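Side-chain contacts in alpha-L-arabinosidase (PDB 6D25), which probably hydrolyses alpha-L-arabinofuranosyl side groups of arabinoxylans, including those at internal di-substitutions, as a member of glycoside hydrolase family 51: residues Ala153-Val156 against Gly157-Ala160; Thr282-Glu285 against Ala286-Ile289; Glu300-Thr303 against Lys304-Ile308; Glu182-Asn186 against Gly187-Pro191. All coordinates share one frame; numbering follows the deposited sequence.

Interaction 1 of 4, residues Ala153-Val156 against Gly157-Ala160; sequences AGNV and GDAA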
loop_
_atom_site.group_PDB
_atom_site.type_symbol
_atom_site.label_atom_id
_atom_site.label_comp_id
_atom_site.label_asym_id
_atom_site.label_seq_id
_atom_site.Cartn_x
_atom_site.Cartn_y
_atom_site.Cartn_z
ATOM N N ALA A 153 19.416 -1.144 -3.083
ATOM C CA ALA A 153 18.387 -0.764 -2.095
ATOM C C ALA A 153 17.122 -0.350 -2.843
ATOM O O ALA A 153 17.115 0.669 -3.535
ATOM C CB ALA A 153 18.879 0.333 -1.197
ATOM N N GLY A 154 16.076 -1.170 -2.716
ATOM C CA GLY A 154 14.810 -0.929 -3.429
ATOM C C GLY A 154 13.820 -0.077 -2.641
ATOM O O GLY A 154 13.850 0.017 -1.384
ATOM N N ASN A 155 12.940 0.584 -3.381
ATOM C CA ASN A 155 11.942 1.516 -2.861
ATOM C C ASN A 155 10.664 0.737 -2.506
ATOM O O ASN A 155 9.935 0.247 -3.388
ATOM C CB ASN A 155 11.636 2.602 -3.897
ATOM C CG ASN A 155 10.642 3.654 -3.425
ATOM O OD1 ASN A 155 9.867 3.401 -2.512
ATOM N ND2 ASN A 155 10.617 4.828 -4.052
ATOM N N VAL A 156 10.394 0.668 -1.202
ATOM C CA VAL A 156 9.185 0.140 -0.669
ATOM C C VAL A 156 8.276 1.258 -0.132
ATOM O O VAL A 156 7.055 1.192 -0.317
ATOM C CB VAL A 156 9.538 -0.903 0.404
ATOM C CG1 VAL A 156 8.379 -1.213 1.289
ATOM C CG2 VAL A 156 10.072 -2.161 -0.251
ATOM N N GLY A 157 8.835 2.308 0.403
ATOM C CA GLY A 157 8.052 3.342 1.084
ATOM C C GLY A 157 7.075 4.089 0.189
ATOM O O GLY A 157 5.903 4.210 0.538
ATOM N N ASP A 158 7.566 4.656 -0.912
ATOM C CA ASP A 158 6.700 5.544 -1.687
ATOM C C ASP A 158 6.341 5.001 -3.079
ATOM O O ASP A 158 5.448 5.570 -3.751
ATOM C CB ASP A 158 7.211 6.987 -1.617
ATOM C CG ASP A 158 7.975 7.516 -2.796
ATOM O OD1 ASP A 158 8.520 6.698 -3.547
ATOM O OD2 ASP A 158 8.024 8.741 -2.911
ATOM N N ALA A 159 6.757 3.795 -3.394
ATOM C CA ALA A 159 6.433 3.160 -4.689
ATOM C C ALA A 159 5.508 1.968 -4.466
ATOM O O ALA A 159 5.526 1.333 -3.391
ATOM C CB ALA A 159 7.724 2.691 -5.324
ATOM N N ALA A 160 4.784 1.588 -5.512
ATOM C CA ALA A 160 4.079 0.296 -5.569
ATOM C C ALA A 160 5.093 -0.829 -5.845
ATOM O O ALA A 160 6.221 -0.564 -6.319
ATOM C CB ALA A 160 3.009 0.373 -6.630
HETATM O O HOH W 1 8.696 -1.034 -5.472
#
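N155 and D158 hold a tight loop closed where strand 149-154 of the (beta/alpha)8 barrel runs out and the chain turns toward helix 161-172. Three hydrogen bonds carry the contact, and all of them use the carboxamide of N155. Its OD1 accepts from D158 N at 3.1 Å, with the donor in the carbonyl plane and on a lone pair, and more weakly from A159 N at 3.3 Å. On the other branch, ND2 donates to D158 OD1 at 2.9 Å in an almost straight bond (169°), with the acceptor close to the amide plane. The carboxylate is met on its anti side, and the amide and carboxylate planes are only 22° apart. The amide can reach both partners because CG lies opposite the backbone N (chi1 -178°) and so projects into the turn.

ND2 also donates to Y105 O, so both sides of this buried amide are engaged and its flip is fixed. The A159 methyl packs against the amide, its CB 3.6 Å from N155 CG. V156 packs outside the turn, on V218 and Y222 of helix 212-224.

The loop also lies at the trimer interface. R221 of the second subunit donates through NE to G157 O, F225 of that subunit packs on D158, and A160 meets D158 of the third subunit. A water bridges the two ends of the turn, donating to N155 O at 2.7 Å and to A160 O at 2.7 Å.

Interaction 2 of 4, residues Thr282-Glu285 against Ala286-Ile289; sequences TFDE and AAWI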
loop_
_atom_site.group_PDB
_atom_site.type_symbol
_atom_site.label_atom_id
_atom_site.label_comp_id
_atom_site.label_asym_id
_atom_site.label_seq_id
_atom_site.Cartn_x
_atom_site.Cartn_y
_atom_site.Cartn_z
ATOM N N THR A 282 38.275 18.055 17.066
ATOM C CA THR A 282 38.841 18.654 18.266
ATOM C C THR A 282 38.140 18.026 19.471
ATOM O O THR A 282 36.920 18.164 19.615
ATOM C CB THR A 282 38.612 20.173 18.294
ATOM O OG1 THR A 282 38.920 20.720 17.012
ATOM C CG2 THR A 282 39.426 20.859 19.370
ATOM N N PHE A 283 38.871 17.316 20.305
ATOM C CA PHE A 283 38.245 16.634 21.401
ATOM C C PHE A 283 39.287 16.281 22.461
ATOM O O PHE A 283 40.463 16.131 22.167
ATOM C CB PHE A 283 37.532 15.365 20.921
ATOM C CG PHE A 283 38.336 14.439 20.039
ATOM C CD1 PHE A 283 39.135 13.455 20.576
ATOM C CD2 PHE A 283 38.251 14.539 18.650
ATOM C CE1 PHE A 283 39.854 12.626 19.744
ATOM C CE2 PHE A 283 38.973 13.700 17.822
ATOM C CZ PHE A 283 39.777 12.742 18.367
ATOM N N ASP A 284 38.790 16.095 23.668
ATOM C CA ASP A 284 39.621 15.753 24.801
ATOM C C ASP A 284 39.453 14.256 25.122
ATOM O O ASP A 284 38.755 13.505 24.408
ATOM C CB ASP A 284 39.299 16.642 26.000
ATOM C CG ASP A 284 37.882 16.505 26.541
ATOM O OD1 ASP A 284 37.152 15.548 26.162
ATOM O OD2 ASP A 284 37.508 17.412 27.313
ATOM N N GLU A 285 40.086 13.807 26.197
ATOM C CA GLU A 285 40.117 12.383 26.492
ATOM C C GLU A 285 38.711 11.896 26.858
ATOM O O GLU A 285 38.395 10.741 26.562
ATOM C CB GLU A 285 41.101 12.086 27.615
ATOM C CG GLU A 285 41.269 10.608 27.909
ATOM C CD GLU A 285 42.420 10.267 28.845
ATOM O OE1 GLU A 285 43.120 11.230 29.313
ATOM O OE2 GLU A 285 42.604 9.063 29.176
ATOM N N ALA A 286 37.911 12.737 27.535
ATOM C CA ALA A 286 36.512 12.366 27.881
ATOM C C ALA A 286 35.716 12.013 26.608
ATOM O O ALA A 286 35.024 10.999 26.579
ATOM C CB ALA A 286 35.846 13.485 28.663
ATOM N N ALA A 287 35.852 12.824 25.554
ATOM C CA ALA A 287 35.140 12.587 24.309
ATOM C C ALA A 287 35.686 11.344 23.587
ATOM O O ALA A 287 34.940 10.628 22.916
ATOM C CB ALA A 287 35.238 13.806 23.421
ATOM N N TRP A 288 36.994 11.114 23.712
ATOM C CA TRP A 288 37.664 9.913 23.169
ATOM C C TRP A 288 37.036 8.651 23.766
ATOM O O TRP A 288 36.499 7.790 23.036
ATOM C CB TRP A 288 39.160 10.002 23.472
ATOM C CG TRP A 288 39.978 8.772 23.254
ATOM C CD1 TRP A 288 40.283 7.835 24.197
ATOM C CD2 TRP A 288 40.668 8.382 22.049
ATOM N NE1 TRP A 288 41.094 6.876 23.661
ATOM C CE2 TRP A 288 41.325 7.163 22.339
ATOM C CE3 TRP A 288 40.766 8.905 20.756
ATOM C CZ2 TRP A 288 42.097 6.486 21.392
ATOM C CZ3 TRP A 288 41.526 8.237 19.812
ATOM C CH2 TRP A 288 42.179 7.031 20.130
ATOM N N ILE A 289 37.081 8.552 25.104
ATOM C CA ILE A 289 36.629 7.315 25.728
ATOM C C ILE A 289 35.113 7.165 25.559
ATOM O O ILE A 289 34.639 6.033 25.401
ATOM C CB ILE A 289 37.062 7.228 27.205
ATOM C CG1 ILE A 289 36.952 5.778 27.704
ATOM C CG2 ILE A 289 36.285 8.216 28.059
ATOM C CD1 ILE A 289 37.493 5.559 29.088
#
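D284 and A287 mark the start of helix 285-312, where an extended approach through F283 and D284 changes to helical backbone angles from E285 onward. The first turn is closed by W288 N to D284 O at 3.0 Å and by I289 N to E285 O at 2.9 Å. D284 is the N-cap: its OD1 accepts from A287 N at 3.1 Å, and the N-H comes in nearly along the C-O axis of the carboxylate. The D284 carboxylate can bend back over the helix end because CG stands between the backbone N and the carbonyl carbon (chi1 63°). A negative group here would probably interact well with the helix dipole.

Across the cap, F283 and W288 form a hydrophobic staple, the pairing of the residue before the N-cap with the fourth residue after it. The two ring planes are nearly parallel, but the rings lie side by side rather than stacked; CE1 of F283 meets the edge of the indole at CE3, 4.0 Å away. F283 CB also rests on A287 CB at 3.7 Å.

Beyond the staple, R347 of helix 346-361 makes a cation-pi contact with F283. The E285 carboxylate bonds through OE2 to Y419 OH on strand 407-421. The indole also bridges the barrel helix to the C-terminal beta domain: its NE1 donates to L448 O.

Interaction 3 of 4, residues Glu300-Thr303 against Lys304-Ile308; sequences ELIT and KHSAI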
loop_
_atom_site.group_PDB
_atom_site.type_symbol
_atom_site.label_atom_id
_atom_site.label_comp_id
_atom_site.label_asym_id
_atom_site.label_seq_id
_atom_site.Cartn_x
_atom_site.Cartn_y
_atom_site.Cartn_z
ATOM N N GLU A 300 26.842 -5.886 22.379
ATOM C CA GLU A 300 25.611 -6.195 23.104
ATOM C C GLU A 300 24.421 -6.272 22.134
ATOM O O GLU A 300 23.593 -7.177 22.230
ATOM C CB GLU A 300 25.365 -5.132 24.183
ATOM C CG GLU A 300 24.047 -5.292 24.889
ATOM C CD GLU A 300 23.709 -4.193 25.889
ATOM O OE1 GLU A 300 24.612 -3.368 26.215
ATOM O OE2 GLU A 300 22.533 -4.192 26.334
ATOM N N LEU A 301 24.315 -5.301 21.220
ATOM C CA LEU A 301 23.210 -5.284 20.244
ATOM C C LEU A 301 23.245 -6.550 19.386
ATOM O O LEU A 301 22.201 -7.213 19.216
ATOM C CB LEU A 301 23.320 -4.049 19.352
ATOM C CG LEU A 301 23.182 -2.698 20.053
ATOM C CD1 LEU A 301 23.374 -1.589 19.035
ATOM C CD2 LEU A 301 21.847 -2.537 20.777
ATOM N N ILE A 302 24.406 -6.900 18.829
ATOM C CA ILE A 302 24.482 -8.104 18.008
ATOM C C ILE A 302 24.080 -9.339 18.822
ATOM O O ILE A 302 23.322 -10.196 18.342
ATOM C CB ILE A 302 25.870 -8.255 17.378
ATOM C CG1 ILE A 302 26.072 -7.177 16.309
ATOM C CG2 ILE A 302 26.068 -9.651 16.825
ATOM C CD1 ILE A 302 27.493 -7.063 15.779
ATOM N N THR A 303 24.581 -9.415 20.063
ATOM C CA THR A 303 24.308 -10.554 20.913
ATOM C C THR A 303 22.805 -10.722 21.079
ATOM O O THR A 303 22.256 -11.808 20.878
ATOM C CB THR A 303 25.054 -10.436 22.254
ATOM O OG1 THR A 303 26.447 -10.401 21.908
ATOM C CG2 THR A 303 24.764 -11.572 23.200
ATOM N N LYS A 304 22.150 -9.652 21.476
ATOM C CA LYS A 304 20.726 -9.719 21.830
ATOM C C LYS A 304 19.864 -9.881 20.582
ATOM O O LYS A 304 18.911 -10.674 20.619
ATOM C CB LYS A 304 20.328 -8.513 22.675
ATOM C CG LYS A 304 20.849 -8.622 24.095
ATOM C CD LYS A 304 20.535 -7.469 24.992
ATOM C CE LYS A 304 21.097 -7.723 26.379
ATOM N NZ LYS A 304 20.982 -6.516 27.224
ATOM N N HIS A 305 20.144 -9.149 19.514
ATOM C CA HIS A 305 19.389 -9.377 18.253
ATOM C C HIS A 305 19.600 -10.810 17.745
ATOM O O HIS A 305 18.642 -11.437 17.291
ATOM C CB HIS A 305 19.766 -8.352 17.181
ATOM C CG HIS A 305 19.245 -6.969 17.434
ATOM N ND1 HIS A 305 17.881 -6.694 17.541
ATOM C CD2 HIS A 305 19.893 -5.789 17.569
ATOM C CE1 HIS A 305 17.726 -5.402 17.758
ATOM N NE2 HIS A 305 18.939 -4.824 17.772
ATOM N N SER A 306 20.834 -11.336 17.828
ATOM C CA SER A 306 21.110 -12.738 17.388
ATOM C C SER A 306 20.279 -13.716 18.207
ATOM O O SER A 306 19.760 -14.677 17.669
ATOM C CB SER A 306 22.591 -13.071 17.501
ATOM O OG SER A 306 23.347 -12.254 16.623
ATOM N N ALA A 307 20.162 -13.499 19.504
ATOM C CA ALA A 307 19.446 -14.464 20.334
ATOM C C ALA A 307 17.966 -14.489 19.938
ATOM O O ALA A 307 17.312 -15.556 19.952
ATOM C CB ALA A 307 19.634 -14.140 21.802
ATOM N N ILE A 308 17.409 -13.345 19.581
ATOM C CA ILE A 308 16.033 -13.332 19.087
ATOM C C ILE A 308 15.937 -14.079 17.747
ATOM O O ILE A 308 14.979 -14.853 17.528
ATOM C CB ILE A 308 15.505 -11.880 18.978
ATOM C CG1 ILE A 308 15.446 -11.227 20.354
ATOM C CG2 ILE A 308 14.145 -11.870 18.296
ATOM C CD1 ILE A 308 15.304 -9.759 20.326
#
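K304 reaches back one helical turn to E300. Its CB and CG each pass 3.6 Å from E300 O, which also accepts the K304 backbone N-H at 3.0 Å. From there the chain is fully extended; CD skirts the same carbonyl, and CE lies 3.8 Å from E300 OE2. At the tip, NZ closes a salt bridge with OE2 at 2.9 Å. The ammonium approaches that oxygen on the anti side, 34° out of the carboxylate plane, so the pairing is single-pronged. E300 contributes its own extended chain, with CG opposite the backbone N (chi1 174°), and the lysine tip meets the glutamate from CG to OE2. Both residues are exposed.

On another side of the helix, S306 doubles the backbone link. Its OG donates to I302 O at 2.7 Å and its N donates to the same oxygen at 2.8 Å, one from each face of the carbonyl plane. OG lies 38° out of that plane and therefore off a lone pair. H305 turns inward, its CD2 3.2 Å from L301 O, and NE2 is satisfied by D243 O, while the ring meets that of Y246 on helix 246-256. L301 and I302 pack toward strand 262-269, where both touch M265.

The arrangement is that of an amphipathic helix of a (beta/alpha)8 barrel: apolar residues face the strands, and an i to i+4 glutamate-lysine salt bridge spans the solvent side.

Interaction 4 of 4, residues Glu182-Asn186 against Gly187-Pro191; sequences ERRAN and GRDAP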
loop_
_atom_site.group_PDB
_atom_site.type_symbol
_atom_site.label_atom_id
_atom_site.label_comp_id
_atom_site.label_asym_id
_atom_site.label_seq_id
_atom_site.Cartn_x
_atom_site.Cartn_y
_atom_site.Cartn_z
ATOM N N GLU A 182 15.387 -2.679 -23.218
ATOM C CA GLU A 182 15.599 -1.314 -22.841
ATOM C C GLU A 182 16.994 -1.154 -22.202
ATOM O O GLU A 182 17.724 -0.200 -22.526
ATOM C CB GLU A 182 14.474 -0.846 -21.914
ATOM C CG GLU A 182 14.525 0.633 -21.647
ATOM C CD GLU A 182 13.396 1.158 -20.762
ATOM O OE1 GLU A 182 12.441 0.398 -20.474
ATOM O OE2 GLU A 182 13.460 2.380 -20.442
ATOM N N ARG A 183 17.370 -2.079 -21.311
ATOM C CA ARG A 183 18.736 -2.129 -20.814
ATOM C C ARG A 183 19.746 -2.205 -21.986
ATOM O O ARG A 183 20.765 -1.478 -21.998
ATOM C CB ARG A 183 18.919 -3.318 -19.878
ATOM C CG ARG A 183 20.324 -3.442 -19.315
ATOM C CD ARG A 183 20.656 -4.812 -18.745
ATOM N NE ARG A 183 20.603 -5.877 -19.742
ATOM C CZ ARG A 183 19.869 -7.007 -19.657
ATOM N NH1 ARG A 183 18.962 -7.189 -18.700
ATOM N NH2 ARG A 183 20.071 -7.968 -20.572
ATOM N N ARG A 184 19.483 -3.082 -22.945
ATOM C CA ARG A 184 20.368 -3.220 -24.105
ATOM C C ARG A 184 20.424 -1.901 -24.894
ATOM O O ARG A 184 21.515 -1.498 -25.316
ATOM C CB ARG A 184 19.951 -4.388 -25.001
ATOM C CG ARG A 184 19.908 -5.735 -24.291
ATOM C CD ARG A 184 19.759 -6.910 -25.260
ATOM N NE ARG A 184 19.874 -8.166 -24.525
ATOM C CZ ARG A 184 18.886 -8.853 -23.989
ATOM N NH1 ARG A 184 17.640 -8.488 -24.215
ATOM N NH2 ARG A 184 19.164 -9.890 -23.195
ATOM N N ALA A 185 19.296 -1.249 -25.114
ATOM C CA ALA A 185 19.220 0.023 -25.848
ATOM C C ALA A 185 20.090 1.081 -25.132
ATOM O O ALA A 185 20.696 1.948 -25.794
ATOM C CB ALA A 185 17.780 0.506 -25.939
ATOM N N ASN A 186 20.124 1.005 -23.794
ATOM C CA ASN A 186 20.837 1.960 -22.972
ATOM C C ASN A 186 22.318 1.554 -22.824
ATOM O O ASN A 186 23.053 2.184 -22.076
ATOM C CB ASN A 186 20.146 2.107 -21.617
ATOM C CG ASN A 186 18.880 2.931 -21.709
ATOM O OD1 ASN A 186 18.755 3.756 -22.618
ATOM N ND2 ASN A 186 17.913 2.690 -20.843
ATOM N N GLY A 187 22.766 0.515 -23.531
ATOM C CA GLY A 187 24.178 0.221 -23.702
ATOM C C GLY A 187 24.676 -0.987 -22.932
ATOM O O GLY A 187 25.856 -1.204 -22.945
ATOM N N ARG A 188 23.827 -1.780 -22.284
ATOM C CA ARG A 188 24.280 -2.963 -21.551
ATOM C C ARG A 188 23.577 -4.215 -22.102
ATOM O O ARG A 188 22.407 -4.507 -21.812
ATOM C CB ARG A 188 23.982 -2.791 -20.059
ATOM C CG ARG A 188 24.321 -4.010 -19.233
ATOM C CD ARG A 188 25.821 -4.269 -19.147
ATOM N NE ARG A 188 26.034 -5.562 -18.479
ATOM C CZ ARG A 188 27.152 -5.941 -17.868
ATOM N NH1 ARG A 188 28.181 -5.122 -17.784
ATOM N NH2 ARG A 188 27.197 -7.118 -17.278
ATOM N N ASP A 189 24.301 -4.985 -22.880
ATOM C CA ASP A 189 23.731 -6.146 -23.561
ATOM C C ASP A 189 23.447 -7.264 -22.550
ATOM O O ASP A 189 22.323 -7.765 -22.475
ATOM C CB ASP A 189 24.629 -6.593 -24.716
ATOM C CG ASP A 189 24.122 -7.838 -25.441
ATOM O OD1 ASP A 189 22.909 -7.977 -25.658
ATOM O OD2 ASP A 189 24.956 -8.656 -25.775
ATOM N N ALA A 190 24.474 -7.682 -21.820
ATOM C CA ALA A 190 24.312 -8.810 -20.886
ATOM C C ALA A 190 23.669 -8.302 -19.592
ATOM O O ALA A 190 23.842 -7.162 -19.216
ATOM C CB ALA A 190 25.666 -9.449 -20.600
ATOM N N PRO A 191 22.957 -9.174 -18.902
ATOM C CA PRO A 191 22.525 -8.836 -17.553
ATOM C C PRO A 191 23.717 -8.474 -16.643
ATOM O O PRO A 191 24.833 -8.928 -16.880
ATOM C CB PRO A 191 21.913 -10.127 -16.984
ATOM C CG PRO A 191 21.613 -10.972 -18.165
ATOM C CD PRO A 191 22.588 -10.548 -19.256
HETATM O O HOH W 2 21.930 -10.828 -23.182
#
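R183 meets R188 and D189, and R184 meets D189, across the end of helix 178-185, each with a different part of its guanidinium group. R183 is buried and bent at chi3 (62°), which brings the edge of its plane to the loop carbonyls: NE donates to R188 O at 3.1 Å and NH2 to D189 O at 3.0 Å, both acceptors lying near the plane. P191 N sits over one face of the group. R184, extended from CG to NE, crosses the D189 side chain at a slant. Its NE is shared between OD1 and the backbone O of that residue, each 3.2 Å away and each weakly bonded, the first also a salt bridge; the guanidinium and carboxylate planes are 66° apart. R183 NH2 lies over one face of the R184 guanidinium, 3.3 Å above its plane and near the rim.

R188 crosses R183 at an angle, their aliphatic parts touching (R183 CD to R188 CG 3.8 Å). Its guanidinium stands nearly perpendicular to that of R183 (85°), and its edge meets A190 O and P191 O, with NE to A190 O at 2.8 Å. E144 forms a salt bridge with it, and W192 a cation-pi contact.

The backbone beneath is a Schellman motif: R188 N bonds to R183 O at 3.1 Å and G187 N to R184 O at 3.0 Å, with G187 at positive phi. R183 NH1 continues to Y170 O and A173 O, and R184 NH1 to T175 O. Chemically, the arginines act mainly as multi-pronged donors to backbone carbonyls of an irregular loop, and the carboxylates of D189 and E144 probably offset part of their charge.

Following the chain from the N terminus, the order is interaction 1, interaction 4, interaction 2, interaction 3. Each closes only a turn of its own; none encloses or crosses another. Interaction 1 (153-160) shapes the exit from strand 149-154 and faces the neighbouring subunits; interaction 4 (182-191) ends helix 178-185 before strand 196-199. Their centres are 23 Å apart on the same side of the chain's centre. Interactions 2 and 3 both lie on helix 285-312, nearest atoms about 14 Å apart. Interaction 2 ties the barrel to the C-terminal beta domain, 52 Å between centres from interaction 4 across the molecule; interaction 3 sets the helix against strand 262-269 and helix 246-256.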